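PDB 6LWZ: bacteriocin from Brevibacillus sp. SKDU10, which is a defensin-like antimicrobial peptide, laterosporulin10, that probably kills or inhibits competing bacteria. Local coordinates for residues V31-M36 / L41-E46. Numbering follows the deposited sequence.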
ATOM      1  N   VAL A  31      -0.527  -0.297  -0.375  1.00 25.67           N
ATOM      2  CA  VAL A  31      -1.192   0.533   0.618  1.00 24.55           C
ATOM      3  C   VAL A  31      -0.810   1.991   0.397  1.00 24.06           C
ATOM      4  O   VAL A  31       0.372   2.332   0.320  1.00 23.88           O
ATOM      5  CB  VAL A  31      -0.809   0.114   2.057  1.00 24.30           C
ATOM      6  CG1 VAL A  31      -1.539   0.961   3.099  1.00 23.86           C
ATOM      7  CG2 VAL A  31      -1.115  -1.354   2.282  1.00 25.72           C
ATOM      8  N   TYR A  32      -1.824   2.842   0.305  1.00 25.16           N
ATOM      9  CA  TYR A  32      -1.642   4.281   0.165  1.00 25.60           C
ATOM     10  C   TYR A  32      -2.280   4.984   1.351  1.00 26.45           C
ATOM     11  O   TYR A  32      -3.198   4.451   1.982  1.00 24.56           O
ATOM     12  CB  TYR A  32      -2.296   4.774  -1.129  1.00 26.14           C
ATOM     13  CG  TYR A  32      -1.479   4.519  -2.376  1.00 28.06           C
ATOM     14  CD1 TYR A  32      -1.324   3.232  -2.876  1.00 29.25           C
ATOM     15  CD2 TYR A  32      -0.870   5.571  -3.062  1.00 29.59           C
ATOM     16  CE1 TYR A  32      -0.577   2.991  -4.021  1.00 31.44           C
ATOM     17  CE2 TYR A  32      -0.119   5.346  -4.208  1.00 32.39           C
ATOM     18  CZ  TYR A  32       0.028   4.053  -4.685  1.00 33.42           C
ATOM     19  OH  TYR A  32       0.773   3.813  -5.820  1.00 37.33           O
ATOM     20  N   VAL A  33      -1.778   6.178   1.648  1.00 27.66           N
ATOM     21  CA  VAL A  33      -2.392   7.069   2.634  1.00 30.01           C
ATOM     22  C   VAL A  33      -3.056   8.214   1.889  1.00 32.62           C
ATOM     23  O   VAL A  33      -2.461   8.800   0.979  1.00 32.75           O
ATOM     24  CB  VAL A  33      -1.381   7.656   3.663  1.00 31.94           C
ATOM     25  CG1 VAL A  33      -0.535   6.560   4.277  1.00 31.51           C
ATOM     26  CG2 VAL A  33      -0.477   8.708   3.039  1.00 33.46           C
ATOM     27  N   ALA A  34      -4.300   8.508   2.251  1.00 32.70           N
ATOM     28  CA  ALA A  34      -4.961   9.717   1.798  1.00 32.09           C
ATOM     29  C   ALA A  34      -4.801  10.724   2.913  1.00 34.19           C
ATOM     30  O   ALA A  34      -5.253  10.496   4.029  1.00 30.40           O
ATOM     31  CB  ALA A  34      -6.423   9.462   1.510  1.00 33.26           C
ATOM     32  N   CYS A  35      -4.111  11.815   2.615  1.00 38.72           N
ATOM     33  CA  CYS A  35      -3.845  12.858   3.598  1.00 41.10           C
ATOM     34  C   CYS A  35      -4.995  13.857   3.671  1.00 45.85           C
ATOM     35  O   CYS A  35      -5.754  14.017   2.711  1.00 41.52           O
ATOM     36  CB  CYS A  35      -2.552  13.597   3.242  1.00 42.17           C
ATOM     37  SG  CYS A  35      -1.062  12.573   3.290  1.00 45.49           S
ATOM     38  N   MET A  36      -5.017  14.612   4.750  1.00 48.58           N
ATOM     39  CA  MET A  36      -5.935  15.709   4.870  1.00 48.53           C
ATOM     40  C   MET A  36      -5.420  16.767   3.891  1.00 55.45           C
ATOM     41  O   MET A  36      -6.153  17.217   3.084  1.00 59.42           O
ATOM     42  CB  MET A  36      -5.977  16.268   6.287  1.00 43.67           C
ATOM     43  CG  MET A  36      -6.450  15.335   7.374  1.00 51.34           C
ATOM     44  SD  MET A  36      -8.143  14.793   7.376  1.00 56.12           S
ATOM     45  CE  MET A  36      -9.000  16.248   7.884  1.00 46.39           C
ATOM     46  N   LEU A  41      -0.650   9.127  -1.412  1.00 41.45           N
ATOM     47  CA  LEU A  41       0.784   8.802  -1.441  1.00 42.92           C
ATOM     48  C   LEU A  41       0.965   7.330  -1.088  1.00 33.74           C
ATOM     49  O   LEU A  41       0.298   6.829  -0.183  1.00 26.59           O
ATOM     50  CB  LEU A  41       1.529   9.693  -0.452  1.00 39.47           C
ATOM     51  CG  LEU A  41       1.496  11.179  -0.773  1.00 37.52           C
ATOM     52  CD1 LEU A  41       2.243  11.970   0.272  1.00 40.41           C
ATOM     53  CD2 LEU A  41       2.026  11.469  -2.159  1.00 34.09           C
ATOM     54  N   TYR A  42       1.880   6.702  -1.806  1.00 33.75           N
ATOM     55  CA  TYR A  42       2.225   5.285  -1.585  1.00 29.50           C
ATOM     56  C   TYR A  42       2.815   5.127  -0.187  1.00 24.89           C
ATOM     57  O   TYR A  42       3.726   5.832   0.165  1.00 23.46           O
ATOM     58  CB  TYR A  42       3.287   4.863  -2.586  1.00 29.21           C
ATOM     59  CG  TYR A  42       3.814   3.492  -2.310  1.00 29.09           C
ATOM     60  CD1 TYR A  42       3.031   2.391  -2.560  1.00 28.89           C
ATOM     61  CD2 TYR A  42       5.070   3.302  -1.790  1.00 28.57           C
ATOM     62  CE1 TYR A  42       3.484   1.118  -2.309  1.00 29.60           C
ATOM     63  CE2 TYR A  42       5.548   2.038  -1.536  1.00 28.81           C
ATOM     64  CZ  TYR A  42       4.748   0.949  -1.794  1.00 30.27           C
ATOM     65  OH  TYR A  42       5.185  -0.299  -1.549  1.00 34.24           O
ATOM     66  N   CYS A  43       2.272   4.180   0.557  1.00 23.04           N
ATOM     67  CA  CYS A  43       2.741   3.931   1.930  1.00 23.34           C
ATOM     68  C   CYS A  43       3.639   2.703   1.963  1.00 20.94           C
ATOM     69  O   CYS A  43       4.796   2.865   2.269  1.00 25.03           O
ATOM     70  CB  CYS A  43       1.574   3.701   2.884  1.00 25.90           C
ATOM     71  SG  CYS A  43       2.007   3.766   4.638  1.00 33.27           S
ATOM     72  N   ARG A  44       3.098   1.542   1.631  1.00 15.41           N
ATOM     73  CA  ARG A  44       3.820   0.289   1.789  1.00  6.81           C
ATOM     74  C   ARG A  44       3.117  -0.866   1.089  1.00 13.14           C
ATOM     75  O   ARG A  44       1.990  -0.732   0.624  1.00 18.12           O
ATOM     76  CB  ARG A  44       4.006  -0.024   3.287  1.00  8.80           C
ATOM     77  CG  ARG A  44       2.726   0.066   4.111  1.00 17.99           C
ATOM     78  CD  ARG A  44       2.898  -0.436   5.534  1.00 28.27           C
ATOM     79  NE  ARG A  44       2.570  -1.858   5.653  1.00 35.58           N
ATOM     80  CZ  ARG A  44       3.426  -2.835   5.959  1.00 46.00           C
ATOM     81  NH1 ARG A  44       4.715  -2.587   6.202  1.00 54.16           N
ATOM     82  NH2 ARG A  44       2.978  -4.085   6.032  1.00 49.85           N
ATOM     83  N   THR A  45       3.811  -1.994   1.004  1.00 20.74           N
ATOM     84  CA  THR A  45       3.270  -3.223   0.442  1.00 25.78           C
ATOM     85  C   THR A  45       2.943  -4.170   1.587  1.00 28.25           C
ATOM     86  O   THR A  45       3.753  -4.334   2.501  1.00 31.15           O
ATOM     87  CB  THR A  45       4.299  -3.904  -0.488  1.00 30.08           C
ATOM     88  OG1 THR A  45       4.480  -3.112  -1.673  1.00 30.53           O
ATOM     89  CG2 THR A  45       3.850  -5.324  -0.881  1.00 31.90           C
ATOM     90  N   GLU A  46       1.772  -4.800   1.515  1.00 30.57           N
ATOM     91  CA  GLU A  46       1.317  -5.780   2.505  1.00 35.27           C
ATOM     92  C   GLU A  46       1.327  -7.167   1.866  1.00 37.89           C
ATOM     93  O   GLU A  46       0.714  -7.362   0.822  1.00 43.85           O
ATOM     94  CB  GLU A  46      -0.101  -5.421   2.963  1.00 37.15           C
ATOM     95  CG  GLU A  46      -0.779  -6.437   3.870  1.00 39.33           C
ATOM     96  CD  GLU A  46      -0.111  -6.582   5.226  1.00 44.21           C
ATOM     97  OE1 GLU A  46       0.687  -5.697   5.619  1.00 48.85           O
ATOM     98  OE2 GLU A  46      -0.397  -7.586   5.915  1.00 40.13           O
TER
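V31 and V33 pair with strand 41-46 through five backbone hydrogen bonds. V33 and L41 exchange two, V33 N to L41 O at 2.8 Å and L41 N to V33 O at 3.0 Å. Further along, V31 N binds R44 O, while V31 O is gripped twice: by C43 N at 2.7 Å, in the carbonyl plane, and by R44 N at 3.1 Å, tilted 23° out of it. Two residues thus face one, a classic beta bulge in the hairpin of strands 26-35 and 40-48, which supplies two of the three strands of the antiparallel sheet of this defensin-like fold. Within the bulge, C43 forms a disulfide with C2, tying the N-terminal segment to the sheet. V33, branched at CB and buried, sets CG1 3.8 Å from C43 SG and turns its other methyl, CG2, to L41 CB. The aromatic pair suits a less buried site. With Y42 CG anti to its own N (chi1 173°), the Y42 ring turns its edge to the face of Y32, planes at 78°. Y42 CA lies over a face of the Y32 ring, 3.7 Å from its centroid, as a CH-pi contact. Along strand 40-48, R44 NH2 forms a salt bridge with E46 OE1, which lies in the guanidinium plane.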